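Long-range contacts in ferripyochelin binding protein (Pyrococcus horikoshii, PDB 1V3W), which probably catalyses the reversible hydration of carbon dioxide as a zinc-dependent gamma-class carbonic anhydrase, and also binds calcium: residues V37-L43 and V58-I64; Y70-I74 and V86-V91; I80-A84 and I97-S101; V102-K108 and A119-K125; I127-L132 and V140-L144. All coordinates share one frame; numbering follows the deposited sequence.

Interaction 1. Residues V37-L43 and V58-I64; sequences VWPSAVL and VQDNVSI. With CA (calcium ion), chain C; EDO (1,2-ethanediol), chain H.
Two successive coils of a left-handed parallel beta-helix, the fold of gamma-class carbonic anhydrases, meet where S40 and N61 share a calcium ion. S40 OG lies 2.4 Å and N61 OD1 2.3 Å from the metal, and the same two residues of both other subunits complete its six protein ligands. The two oxygens are close because both coordinate calcium, not because they bond each other; S40 OG also pairs with a 1,2-ethanediol hydroxyl. Stacked type II turns, W38-A41 and Q59-V62, present these ligands at the same corner. There N61 N donates to P39 O over 3.2 Å, whereas D60 N is buried without a partner in the model. Backbone ladders flank the corner: W38 N reaches V58 O nearly straight (169°) and I64 N reaches V42 O at 2.8 Å. Inside the helix, L43 CG lies alongside I64 CD1 (4.1 Å), and L43 CD1 touches V58 CG1. The carboxylate of D60 runs beside the ring of P39, its OD2 salt-bridged to R44 of the second subunit. Strands 24-26 and 85-87 flank the pair 42-45 and 63-65 in their sheet, while 79-80 packs against V58 and I64.

Interaction 2. Residues Y70-I74 and V86-V91; sequences YPTEI and VHGAKV. With ZN (zinc ion), chain B.
G88 and the backbone of Y70 come together where one coil of the left-handed beta-helix rests on the next: G88 CA sits only 3.2 Å from Y70 O. G88 is the residue most covered by this contact, and its lack of a side chain matters, since a beta carbon would collide with that same carbonyl; its phi of 52° is also one that most other residues avoid. Water 1 ties the edges together by donating to P71 O and to G88 O, with only a weak bond to K90 NZ. Next to this turn T72 OG1 lies 3.3 Å from G88 CA, and T72 OG1 is hydrogen-bonded to H65 O.

I74 and V91 form the second focus. They are a parallel pair whose side chains lie alongside each other, pointing the same way. With chi2 of -61° the I74 chain folds its CD1 over V91 CG2, but I74 was modelled in two conformers, so the tightness of that approach is doubtful. The backbone is firmer: V91 N meets E73 O at 2.7 Å and 174°, and E73 N meets A89 O at 3.0 Å.

From the far side of the V86-V91 segment H87 turns away to the zinc site, which it shares with H65, H82 of the third subunit and a water. D105 accepts from its ND1, and its NE2 binds zinc at 2.0 Å.

Interaction 3. Residues I80-A84 and I97-S101; sequences IGHNA and IGISS. With ZN (zinc ion), chain D; EDO (1,2-ethanediol), chain J.
I99 runs alongside H82, both side chains pointing the same way. Its CD1 approaches the imidazole at the edge, near the ring plane, 4.0 Å from H82 CD2, while the other branch, CG2, lies against H82 O at 3.3 Å. The same carbonyl oxygen, H82 O, accepts a hydrogen bond from S100 N over 2.9 Å. An alanine in place of I99 removes the methyl beside H82 CD2, and a gap would probably open at that edge of the imidazole, leaving the ring less firmly placed for zinc. The ring is positioned for metal: H82 NE2 binds zinc at 2.2 Å, in a site completed by H65 and H87 of the second subunit and a water, and on its other side ND1 makes a weak hydrogen bond to D60. Each segment contains a type II turn, G81-A84 and G98-S101, stacked as consecutive corners of the left-handed beta-helix. Where the turns begin, G81 N donates to I97 O; a beta carbon on G81 would clash with that oxygen. Inside, A84 CB faces G98 O at 3.5 Å. S101 OG, placed between its own N and carbonyl carbon (chi1 65°), bonds G98 O at 2.7 Å, reaching it from the same face as S101 N. Water 3 donates to both N83 O and S101 O.

Interaction 4. Residues V102-K108 and A119-K125; sequences VILDGAK and AVVPPNK
L104 lays its side chain along the P122-P123 bend of the next coil, its first two carbons beside one carbonyl and its CD1 against the next ring. L104 CB sits 3.4 Å from V121 O, the oxygen that also accepts L104 N. L104 CG, anti to its own carbonyl carbon (chi1 -60°), stays beside V121 O at 3.6 Å. Continuing outward, L104 CD1 meets P123 CD at 3.7 Å, with the two side chains lying alongside, and touches V120 CG1 at 4.1 Å; L104 also packs on I99 of the third subunit. On the inward face I103 CD1 presses on V121 CG2 at 3.4 Å, tighter than usual for two methyl carbons, and A107 CB meets V121 CG1. Parallel-strand bonds hold the register, among them V121 N to V102 O at 166°. Beyond them two type II turns, L104-A107 and P122-K125, stack as successive corners of the left-handed beta-helix. N124 N donates there to D105 O over 2.8 Å, and N124 OD1 lies where a beta carbon on G106 would project. D105 itself turns to H87, a zinc ligand. Strand 102-103 lies between 85-87 and 120-121, the last strand of this sheet within the chain, and beyond the latter the 131-143 hairpin brings V136 onto V120 and P137 onto P122.

Interaction 5. Residues I127-L132 and V140-L144; sequences IPDYSL and VVRQL
L132 and R142 meet across the hairpin of strands 131-135 and 138-143, which closes the beta-helix with the sheet's one antiparallel pairing. L132 CD2 stands over one face of the R142 guanidinium, offset toward its rim and 3.4 Å from NH2, while CG and CD2 of L132 also touch V141 CG2. L132 N to R142 O and V141 N to L132 O, each 3.0 Å, fasten the backbones. L144 CD2 packs on L132 CB, and its own N donates to Y130 O at 2.8 Å.

One shell out, the guanidinium is fixed twice: NH1 bonds Q143 O, which lies in the guanidinium plane, and NH2 forms a salt bridge with E148 of the terminal helix. S131 secures the preceding turn, P128-S131. Its CB lies 3.8 Å from both methyls of V140, and its OG donates to P128 O over 2.7 Å. With alanine at S131 the OG is gone, and the P128-S131 turn is likely to be less firmly held, P128 O being left without this mate and water 5 without one of its acceptors. Helix 146-169 brings I149 against Y130 and L144. Q143, bent at chi2 (-55°), points NE2 at D129 O for a weak 3.4 Å bond, and its OE1 takes a hydrogen from water 5 at 2.8 Å.

How the interactions relate
The contacts climb the beta-helix in series, except that interactions 2 and 3 alternate along the chain. Interactions 1 and 3 have centres about 10 Å apart and stack corner on corner: D60 O lies 2.9 Å from N83 N, and D60 OD2 makes a weak hydrogen bond to H82 ND1. Interactions 2 and 4 are about 9 Å apart between centres, joined by the 2.7 Å pair H87 ND1 and D105 OD1, so interaction 4 supplies a second shell to zinc. Each zinc combines H87 of interaction 2 with H82 of interaction 3 from another subunit, while interaction 1 brings all three subunits together at calcium. Interaction 5, remote from the metals, continues interaction 4 through K108 O and I127 N, 2.8 Å apart.

Interaction 1. Residues V37-L43 and V58-I64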
# COMPACT_ATOMS: atom_id res chain seq x y z
N VAL A 37 14.08 -6.66 -3.97
CA VAL A 37 13.13 -5.56 -3.82
C VAL A 37 12.14 -5.76 -4.96
O VAL A 37 12.51 -5.75 -6.14
CB VAL A 37 13.84 -4.20 -3.93
CG1 VAL A 37 12.83 -3.07 -3.81
CG2 VAL A 37 14.88 -4.08 -2.82
N TRP A 38 10.88 -5.93 -4.59
CA TRP A 38 9.83 -6.23 -5.55
C TRP A 38 9.04 -5.07 -6.13
O TRP A 38 9.17 -3.93 -5.68
CB TRP A 38 8.94 -7.31 -4.92
CG TRP A 38 9.78 -8.51 -4.58
CD1 TRP A 38 10.50 -8.73 -3.44
CD2 TRP A 38 10.14 -9.57 -5.48
NE1 TRP A 38 11.29 -9.85 -3.57
CE2 TRP A 38 11.07 -10.39 -4.81
CE3 TRP A 38 9.74 -9.92 -6.78
CZ2 TRP A 38 11.64 -11.52 -5.42
CZ3 TRP A 38 10.30 -11.04 -7.37
CH2 TRP A 38 11.24 -11.83 -6.69
N PRO A 39 8.23 -5.33 -7.18
CA PRO A 39 7.44 -4.27 -7.82
C PRO A 39 6.72 -3.30 -6.91
O PRO A 39 6.05 -3.70 -5.96
CB PRO A 39 6.46 -5.05 -8.69
CG PRO A 39 7.25 -6.25 -9.08
CD PRO A 39 7.93 -6.64 -7.78
N SER A 40 6.87 -2.01 -7.21
CA SER A 40 6.19 -0.95 -6.48
C SER A 40 6.67 -0.70 -5.06
O SER A 40 6.07 0.08 -4.32
CB SER A 40 4.68 -1.21 -6.49
OG SER A 40 3.96 -0.08 -6.97
N ALA A 41 7.74 -1.38 -4.66
CA ALA A 41 8.30 -1.17 -3.33
C ALA A 41 9.10 0.13 -3.41
O ALA A 41 9.67 0.45 -4.45
CB ALA A 41 9.21 -2.33 -2.95
N VAL A 42 9.14 0.87 -2.31
CA VAL A 42 9.88 2.13 -2.27
C VAL A 42 10.81 2.19 -1.07
O VAL A 42 10.38 2.05 0.07
CB VAL A 42 8.92 3.35 -2.19
CG1 VAL A 42 9.73 4.65 -2.14
CG2 VAL A 42 7.97 3.36 -3.38
N LEU A 43 12.10 2.37 -1.35
CA LEU A 43 13.11 2.50 -0.29
C LEU A 43 13.66 3.91 -0.49
O LEU A 43 14.51 4.15 -1.35
CB LEU A 43 14.22 1.45 -0.44
CG LEU A 43 13.83 0.01 -0.08
CD1 LEU A 43 12.88 -0.54 -1.12
CD2 LEU A 43 15.08 -0.85 -0.01
N VAL A 58 12.06 -7.30 0.32
CA VAL A 58 11.17 -6.16 0.55
C VAL A 58 10.11 -6.33 -0.54
O VAL A 58 10.35 -6.02 -1.70
CB VAL A 58 11.92 -4.83 0.36
CG1 VAL A 58 11.00 -3.67 0.67
CG2 VAL A 58 13.15 -4.80 1.27
N GLN A 59 8.94 -6.83 -0.14
CA GLN A 59 7.88 -7.14 -1.09
C GLN A 59 7.11 -6.01 -1.76
O GLN A 59 7.34 -4.83 -1.50
CB GLN A 59 6.95 -8.16 -0.42
CG GLN A 59 7.67 -9.49 -0.20
CD GLN A 59 6.90 -10.48 0.65
OE1 GLN A 59 5.69 -10.39 0.80
NE2 GLN A 59 7.62 -11.46 1.20
N ASP A 60 6.21 -6.40 -2.66
CA ASP A 60 5.43 -5.46 -3.45
C ASP A 60 4.68 -4.42 -2.65
O ASP A 60 4.06 -4.72 -1.64
CB ASP A 60 4.42 -6.22 -4.33
CG ASP A 60 4.93 -7.57 -4.77
OD1 ASP A 60 5.34 -7.72 -5.95
OD2 ASP A 60 4.93 -8.49 -3.93
N ASN A 61 4.72 -3.18 -3.14
CA ASN A 61 4.03 -2.05 -2.54
C ASN A 61 4.41 -1.71 -1.10
O ASN A 61 3.65 -1.06 -0.39
CB ASN A 61 2.51 -2.24 -2.68
CG ASN A 61 2.03 -1.89 -4.07
OD1 ASN A 61 2.34 -0.82 -4.57
ND2 ASN A 61 1.27 -2.78 -4.69
N VAL A 62 5.59 -2.16 -0.69
CA VAL A 62 6.11 -1.86 0.63
C VAL A 62 6.78 -0.49 0.57
O VAL A 62 7.27 -0.08 -0.48
CB VAL A 62 7.20 -2.88 1.05
CG1 VAL A 62 8.01 -2.35 2.23
CG2 VAL A 62 6.56 -4.20 1.41
N SER A 63 6.77 0.24 1.68
CA SER A 63 7.46 1.52 1.75
C SER A 63 8.41 1.46 2.94
O SER A 63 8.05 0.94 4.00
CB SER A 63 6.50 2.69 1.96
OG SER A 63 5.65 2.87 0.85
N ILE A 64 9.63 1.94 2.75
CA ILE A 64 10.60 2.00 3.84
C ILE A 64 11.14 3.42 3.85
O ILE A 64 11.55 3.94 2.82
CB ILE A 64 11.77 1.01 3.66
CG1 ILE A 64 11.23 -0.42 3.56
CG2 ILE A 64 12.71 1.12 4.86
CD1 ILE A 64 12.31 -1.48 3.42
CA CA C . 2.74 1.25 -5.41
C1 EDO H . 4.34 -0.01 -10.69
O1 EDO H . 5.35 0.34 -9.75
C2 EDO H . 4.78 0.38 -12.12
O2 EDO H . 6.09 0.97 -12.11

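Interaction 2. Residues Y70-I74 and V86-V91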
# COMPACT_ATOMS: atom_id res chain seq x y z
N TYR A 70 16.75 8.49 13.16
CA TYR A 70 16.20 7.14 13.20
C TYR A 70 16.35 6.40 11.88
O TYR A 70 15.42 6.35 11.07
CB TYR A 70 14.72 7.19 13.59
CG TYR A 70 14.51 7.62 15.01
CD1 TYR A 70 14.75 6.75 16.07
CD2 TYR A 70 14.08 8.91 15.31
CE1 TYR A 70 14.58 7.15 17.39
CE2 TYR A 70 13.91 9.33 16.63
CZ TYR A 70 14.17 8.44 17.67
OH TYR A 70 14.00 8.84 18.97
N PRO A 71 17.52 5.81 11.63
CA PRO A 71 17.71 5.08 10.38
C PRO A 71 16.94 3.77 10.44
O PRO A 71 16.48 3.36 11.50
CB PRO A 71 19.22 4.87 10.34
CG PRO A 71 19.58 4.73 11.78
CD PRO A 71 18.77 5.83 12.43
N THR A 72 16.77 3.13 9.29
CA THR A 72 16.08 1.85 9.26
C THR A 72 17.15 0.81 8.98
O THR A 72 17.84 0.88 7.96
CB THR A 72 15.00 1.80 8.17
OG1 THR A 72 13.90 2.62 8.55
CG2 THR A 72 14.52 0.37 7.98
N GLU A 73 17.29 -0.11 9.92
CA GLU A 73 18.25 -1.17 9.74
C GLU A 73 17.56 -2.51 9.79
O GLU A 73 16.96 -2.88 10.80
CB GLU A 73 19.31 -1.10 10.79
CG GLU A 73 20.17 -2.33 10.76
CD GLU A 73 21.61 -2.01 10.51
OE1 GLU A 73 21.93 -0.84 10.20
OE2 GLU A 73 22.42 -2.95 10.62
N ILE A 74 17.69 -3.25 8.69
CA ILE A 74 17.07 -4.56 8.57
C ILE A 74 18.15 -5.63 8.58
O ILE A 74 19.16 -5.50 7.90
CB ILE A 74 16.28 -4.66 7.25
CG1 ILE A 74 15.25 -3.53 7.16
CG2 ILE A 74 15.60 -6.01 7.16
CD1 ILE A 74 14.22 -3.54 8.27
N VAL A 86 7.85 0.11 6.97
CA VAL A 86 8.84 0.17 8.04
C VAL A 86 9.38 1.59 8.09
O VAL A 86 9.92 2.09 7.10
CB VAL A 86 10.00 -0.82 7.80
CG1 VAL A 86 11.01 -0.73 8.94
CG2 VAL A 86 9.45 -2.24 7.69
N HIS A 87 9.24 2.24 9.24
CA HIS A 87 9.69 3.62 9.38
C HIS A 87 10.65 3.86 10.54
O HIS A 87 10.25 3.81 11.70
CB HIS A 87 8.47 4.53 9.51
CG HIS A 87 8.73 5.94 9.09
ND1 HIS A 87 9.52 6.81 9.81
CD2 HIS A 87 8.36 6.62 7.97
CE1 HIS A 87 9.62 7.95 9.17
NE2 HIS A 87 8.93 7.86 8.04
N GLY A 88 11.91 4.13 10.20
CA GLY A 88 12.93 4.41 11.19
C GLY A 88 13.06 3.39 12.30
O GLY A 88 13.26 3.74 13.47
N ALA A 89 12.98 2.11 11.94
CA ALA A 89 13.07 1.05 12.93
C ALA A 89 14.24 0.10 12.72
O ALA A 89 14.83 0.04 11.64
CB ALA A 89 11.77 0.25 12.95
N LYS A 90 14.57 -0.63 13.79
CA LYS A 90 15.63 -1.62 13.76
C LYS A 90 14.96 -2.98 13.76
O LYS A 90 14.14 -3.27 14.63
CB LYS A 90 16.54 -1.47 14.98
CG LYS A 90 17.51 -0.31 14.87
CD LYS A 90 18.42 -0.19 16.08
CE LYS A 90 19.46 0.90 15.87
NZ LYS A 90 18.83 2.22 15.57
N VAL A 91 15.29 -3.80 12.77
CA VAL A 91 14.72 -5.13 12.65
C VAL A 91 15.86 -6.14 12.67
O VAL A 91 16.83 -6.01 11.92
CB VAL A 91 13.91 -5.26 11.33
CG1 VAL A 91 13.33 -6.66 11.22
CG2 VAL A 91 12.79 -4.22 11.30
ZN ZN B . 8.39 9.02 6.49
O HOH W 1 16.12 3.59 14.35
O HOH W 2 7.66 10.68 6.29

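Interaction 3. Residues I80-A84 and I97-S101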
# COMPACT_ATOMS: atom_id res chain seq x y z
N ILE A 80 9.85 -8.71 4.47
CA ILE A 80 9.00 -7.55 4.67
C ILE A 80 7.80 -7.76 3.74
O ILE A 80 7.89 -7.56 2.53
CB ILE A 80 9.73 -6.24 4.35
CG1 ILE A 80 11.03 -6.17 5.16
CG2 ILE A 80 8.83 -5.05 4.69
CD1 ILE A 80 11.80 -4.89 4.98
N GLY A 81 6.70 -8.19 4.34
CA GLY A 81 5.49 -8.51 3.62
C GLY A 81 4.86 -7.45 2.75
O GLY A 81 4.99 -6.25 2.99
N HIS A 82 4.15 -7.92 1.73
CA HIS A 82 3.47 -7.06 0.79
C HIS A 82 2.73 -5.94 1.51
O HIS A 82 2.05 -6.19 2.50
CB HIS A 82 2.41 -7.84 -0.01
CG HIS A 82 2.89 -9.14 -0.56
ND1 HIS A 82 3.55 -9.26 -1.76
CD2 HIS A 82 2.76 -10.40 -0.08
CE1 HIS A 82 3.81 -10.53 -2.00
NE2 HIS A 82 3.34 -11.25 -1.00
N ASN A 83 2.87 -4.72 1.00
CA ASN A 83 2.21 -3.55 1.54
C ASN A 83 2.48 -3.12 2.97
O ASN A 83 1.77 -2.28 3.52
CB ASN A 83 0.71 -3.68 1.30
CG ASN A 83 0.38 -3.57 -0.15
OD1 ASN A 83 0.73 -4.44 -0.94
ND2 ASN A 83 -0.24 -2.47 -0.53
N ALA A 84 3.53 -3.70 3.55
CA ALA A 84 3.93 -3.32 4.89
C ALA A 84 4.68 -2.00 4.81
O ALA A 84 5.04 -1.54 3.72
CB ALA A 84 4.81 -4.41 5.49
N ILE A 97 7.83 -9.65 8.75
CA ILE A 97 7.01 -8.47 8.94
C ILE A 97 5.73 -8.74 8.17
O ILE A 97 5.74 -8.81 6.93
CB ILE A 97 7.73 -7.21 8.40
CG1 ILE A 97 8.99 -6.94 9.23
CG2 ILE A 97 6.80 -6.00 8.45
CD1 ILE A 97 8.73 -6.69 10.71
N GLY A 98 4.64 -8.90 8.90
CA GLY A 98 3.36 -9.20 8.29
C GLY A 98 2.86 -8.29 7.19
O GLY A 98 3.19 -7.11 7.10
N ILE A 99 2.03 -8.88 6.34
CA ILE A 99 1.43 -8.16 5.23
C ILE A 99 0.64 -6.98 5.76
O ILE A 99 -0.13 -7.10 6.72
CB ILE A 99 0.50 -9.09 4.43
CG1 ILE A 99 1.33 -10.15 3.72
CG2 ILE A 99 -0.33 -8.29 3.43
CD1 ILE A 99 0.52 -11.28 3.12
N SER A 100 0.89 -5.82 5.16
CA SER A 100 0.21 -4.59 5.52
C SER A 100 0.40 -4.20 6.98
O SER A 100 -0.47 -3.54 7.56
CB SER A 100 -1.27 -4.70 5.19
OG SER A 100 -1.84 -3.42 4.98
N SER A 101 1.51 -4.60 7.60
CA SER A 101 1.76 -4.22 8.98
C SER A 101 2.54 -2.90 8.97
O SER A 101 2.91 -2.41 7.90
CB SER A 101 2.55 -5.30 9.71
OG SER A 101 3.85 -5.46 9.17
ZN ZN D . 3.68 -13.39 -1.09
C1 EDO J . -2.06 -1.64 9.69
O1 EDO J . -3.38 -2.01 10.09
C2 EDO J . -1.69 -1.64 8.19
O2 EDO J . -2.61 -2.50 7.47
O HOH W 3 1.29 -0.97 5.94
O HOH W 4 5.39 -13.53 -0.46

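Interaction 4. Residues V102-K108 and A119-K125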
# COMPACT_ATOMS: atom_id res chain seq x y z
N VAL A 102 2.78 -2.34 10.15
CA VAL A 102 3.51 -1.09 10.27
C VAL A 102 4.48 -1.17 11.44
O VAL A 102 4.12 -1.62 12.53
CB VAL A 102 2.55 0.10 10.54
CG1 VAL A 102 3.33 1.40 10.61
CG2 VAL A 102 1.48 0.16 9.45
N ILE A 103 5.72 -0.75 11.21
CA ILE A 103 6.74 -0.75 12.25
C ILE A 103 7.17 0.71 12.35
O ILE A 103 7.70 1.27 11.39
CB ILE A 103 7.96 -1.61 11.86
CG1 ILE A 103 7.49 -2.99 11.40
CG2 ILE A 103 8.91 -1.72 13.04
CD1 ILE A 103 6.68 -3.76 12.43
N LEU A 104 6.95 1.32 13.51
CA LEU A 104 7.27 2.72 13.69
C LEU A 104 8.65 3.06 14.25
O LEU A 104 9.39 2.19 14.70
CB LEU A 104 6.15 3.39 14.50
CG LEU A 104 4.80 3.29 13.78
CD1 LEU A 104 3.68 3.81 14.67
CD2 LEU A 104 4.86 4.07 12.47
N ASP A 105 8.96 4.35 14.21
CA ASP A 105 10.25 4.89 14.64
C ASP A 105 10.74 4.52 16.02
O ASP A 105 10.01 4.61 17.01
CB ASP A 105 10.21 6.41 14.50
CG ASP A 105 9.75 6.85 13.12
OD1 ASP A 105 10.62 7.06 12.24
OD2 ASP A 105 8.53 6.98 12.92
N GLY A 106 12.00 4.10 16.08
CA GLY A 106 12.60 3.73 17.35
C GLY A 106 12.31 2.31 17.80
O GLY A 106 12.88 1.84 18.78
N ALA A 107 11.41 1.63 17.09
CA ALA A 107 11.08 0.26 17.46
C ALA A 107 12.31 -0.63 17.25
O ALA A 107 13.12 -0.37 16.35
CB ALA A 107 9.92 -0.25 16.62
N LYS A 108 12.43 -1.65 18.08
CA LYS A 108 13.54 -2.59 18.00
C LYS A 108 12.93 -3.99 17.98
O LYS A 108 12.43 -4.46 19.00
CB LYS A 108 14.47 -2.45 19.22
CG LYS A 108 15.84 -3.10 19.04
CD LYS A 108 16.52 -3.42 20.38
CE LYS A 108 17.88 -4.08 20.16
NZ LYS A 108 17.92 -4.84 18.88
N ALA A 119 -0.72 -5.64 11.91
CA ALA A 119 -0.32 -5.18 13.23
C ALA A 119 0.49 -3.89 13.13
O ALA A 119 1.07 -3.60 12.08
CB ALA A 119 0.51 -6.26 13.94
N VAL A 120 0.51 -3.12 14.21
CA VAL A 120 1.26 -1.87 14.24
C VAL A 120 2.17 -1.86 15.46
O VAL A 120 1.69 -1.88 16.60
CB VAL A 120 0.32 -0.63 14.33
CG1 VAL A 120 1.16 0.64 14.47
CG2 VAL A 120 -0.56 -0.56 13.09
N VAL A 121 3.47 -1.87 15.22
CA VAL A 121 4.43 -1.83 16.32
C VAL A 121 4.68 -0.34 16.60
O VAL A 121 5.24 0.38 15.78
CB VAL A 121 5.75 -2.53 15.94
CG1 VAL A 121 6.76 -2.39 17.07
CG2 VAL A 121 5.50 -4.00 15.65
N PRO A 122 4.23 0.13 17.78
CA PRO A 122 4.38 1.53 18.21
C PRO A 122 5.81 2.04 18.26
O PRO A 122 6.77 1.27 18.34
CB PRO A 122 3.73 1.53 19.59
CG PRO A 122 2.75 0.40 19.52
CD PRO A 122 3.54 -0.66 18.80
N PRO A 123 5.98 3.37 18.23
CA PRO A 123 7.31 3.98 18.29
C PRO A 123 8.05 3.52 19.55
O PRO A 123 7.44 3.40 20.62
CB PRO A 123 7.01 5.47 18.31
CG PRO A 123 5.74 5.57 17.52
CD PRO A 123 4.94 4.41 18.06
N ASN A 124 9.34 3.27 19.41
CA ASN A 124 10.20 2.85 20.51
C ASN A 124 9.84 1.53 21.18
O ASN A 124 10.42 1.18 22.21
CB ASN A 124 10.26 3.96 21.57
CG ASN A 124 10.89 5.23 21.02
OD1 ASN A 124 12.01 5.21 20.53
ND2 ASN A 124 10.16 6.34 21.11
N LYS A 125 8.91 0.79 20.60
CA LYS A 125 8.51 -0.50 21.16
C LYS A 125 9.60 -1.55 20.93
O LYS A 125 10.07 -1.73 19.81
CB LYS A 125 7.21 -0.98 20.51
CG LYS A 125 6.73 -2.35 20.99
CD LYS A 125 6.24 -2.30 22.43
CE LYS A 125 5.61 -3.63 22.84
NZ LYS A 125 4.99 -3.56 24.19

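Interaction 5. Residues I127-L132 and V140-L144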
# COMPACT_ATOMS: atom_id res chain seq x y z
N ILE A 127 10.55 -5.44 20.89
CA ILE A 127 9.98 -6.78 20.79
C ILE A 127 11.08 -7.82 21.02
O ILE A 127 12.05 -7.89 20.28
CB ILE A 127 9.36 -7.01 19.40
CG1 ILE A 127 8.29 -5.95 19.12
CG2 ILE A 127 8.77 -8.41 19.32
CD1 ILE A 127 7.12 -5.98 20.10
N PRO A 128 10.93 -8.65 22.07
CA PRO A 128 11.93 -9.68 22.37
C PRO A 128 12.02 -10.78 21.31
O PRO A 128 11.10 -10.95 20.51
CB PRO A 128 11.46 -10.24 23.71
CG PRO A 128 10.70 -9.09 24.32
CD PRO A 128 9.92 -8.57 23.14
N ASP A 129 13.13 -11.51 21.31
CA ASP A 129 13.32 -12.60 20.36
C ASP A 129 12.22 -13.65 20.53
O ASP A 129 11.64 -13.79 21.61
CB ASP A 129 14.67 -13.30 20.57
CG ASP A 129 15.85 -12.36 20.50
OD1 ASP A 129 15.75 -11.30 19.85
OD2 ASP A 129 16.90 -12.71 21.08
N TYR A 130 11.94 -14.38 19.46
CA TYR A 130 10.95 -15.46 19.47
C TYR A 130 9.53 -15.04 19.83
O TYR A 130 8.76 -15.84 20.36
CB TYR A 130 11.43 -16.56 20.41
CG TYR A 130 12.76 -17.14 19.99
CD1 TYR A 130 12.86 -17.97 18.88
CD2 TYR A 130 13.94 -16.79 20.67
CE1 TYR A 130 14.09 -18.44 18.44
CE2 TYR A 130 15.18 -17.26 20.23
CZ TYR A 130 15.25 -18.09 19.12
OH TYR A 130 16.46 -18.55 18.67
N SER A 131 9.18 -13.80 19.51
CA SER A 131 7.85 -13.28 19.81
C SER A 131 6.90 -13.26 18.62
O SER A 131 7.32 -13.08 17.47
CB SER A 131 7.95 -11.84 20.34
OG SER A 131 8.76 -11.74 21.49
N LEU A 132 5.62 -13.44 18.91
CA LEU A 132 4.57 -13.34 17.91
C LEU A 132 3.88 -12.06 18.34
O LEU A 132 3.44 -11.93 19.49
CB LEU A 132 3.57 -14.50 17.99
CG LEU A 132 2.32 -14.24 17.13
CD1 LEU A 132 2.73 -14.12 15.66
CD2 LEU A 132 1.31 -15.37 17.30
N VAL A 140 3.00 -8.59 22.30
CA VAL A 140 3.61 -9.90 22.16
C VAL A 140 2.53 -10.77 22.79
O VAL A 140 2.24 -10.62 23.98
CB VAL A 140 4.91 -10.07 22.99
CG1 VAL A 140 5.30 -11.54 23.05
CG2 VAL A 140 6.04 -9.26 22.37
N VAL A 141 1.93 -11.66 22.01
CA VAL A 141 0.87 -12.51 22.53
C VAL A 141 1.35 -13.88 23.01
O VAL A 141 0.70 -14.53 23.82
CB VAL A 141 -0.24 -12.70 21.48
CG1 VAL A 141 -0.90 -11.36 21.19
CG2 VAL A 141 0.36 -13.27 20.20
N ARG A 142 2.51 -14.30 22.50
CA ARG A 142 3.09 -15.58 22.88
C ARG A 142 4.42 -15.77 22.15
O ARG A 142 4.79 -14.96 21.31
CB ARG A 142 2.15 -16.74 22.50
CG ARG A 142 1.95 -16.94 21.00
CD ARG A 142 1.17 -18.23 20.73
NE ARG A 142 0.80 -18.40 19.33
CZ ARG A 142 1.65 -18.65 18.34
NH1 ARG A 142 2.95 -18.77 18.59
NH2 ARG A 142 1.21 -18.79 17.10
N GLN A 143 5.13 -16.84 22.49
CA GLN A 143 6.40 -17.13 21.84
C GLN A 143 6.11 -17.99 20.61
O GLN A 143 5.07 -18.64 20.52
CB GLN A 143 7.33 -17.88 22.79
CG GLN A 143 7.76 -17.10 24.03
CD GLN A 143 8.39 -15.76 23.71
OE1 GLN A 143 7.70 -14.75 23.53
NE2 GLN A 143 9.72 -15.73 23.63
N LEU A 144 7.03 -17.98 19.65
CA LEU A 144 6.86 -18.77 18.44
C LEU A 144 7.03 -20.26 18.69
O LEU A 144 7.71 -20.66 19.63
CB LEU A 144 7.86 -18.34 17.37
CG LEU A 144 7.87 -16.90 16.87
CD1 LEU A 144 8.85 -16.80 15.70
CD2 LEU A 144 6.47 -16.48 16.43
O HOH W 5 8.58 -12.16 24.06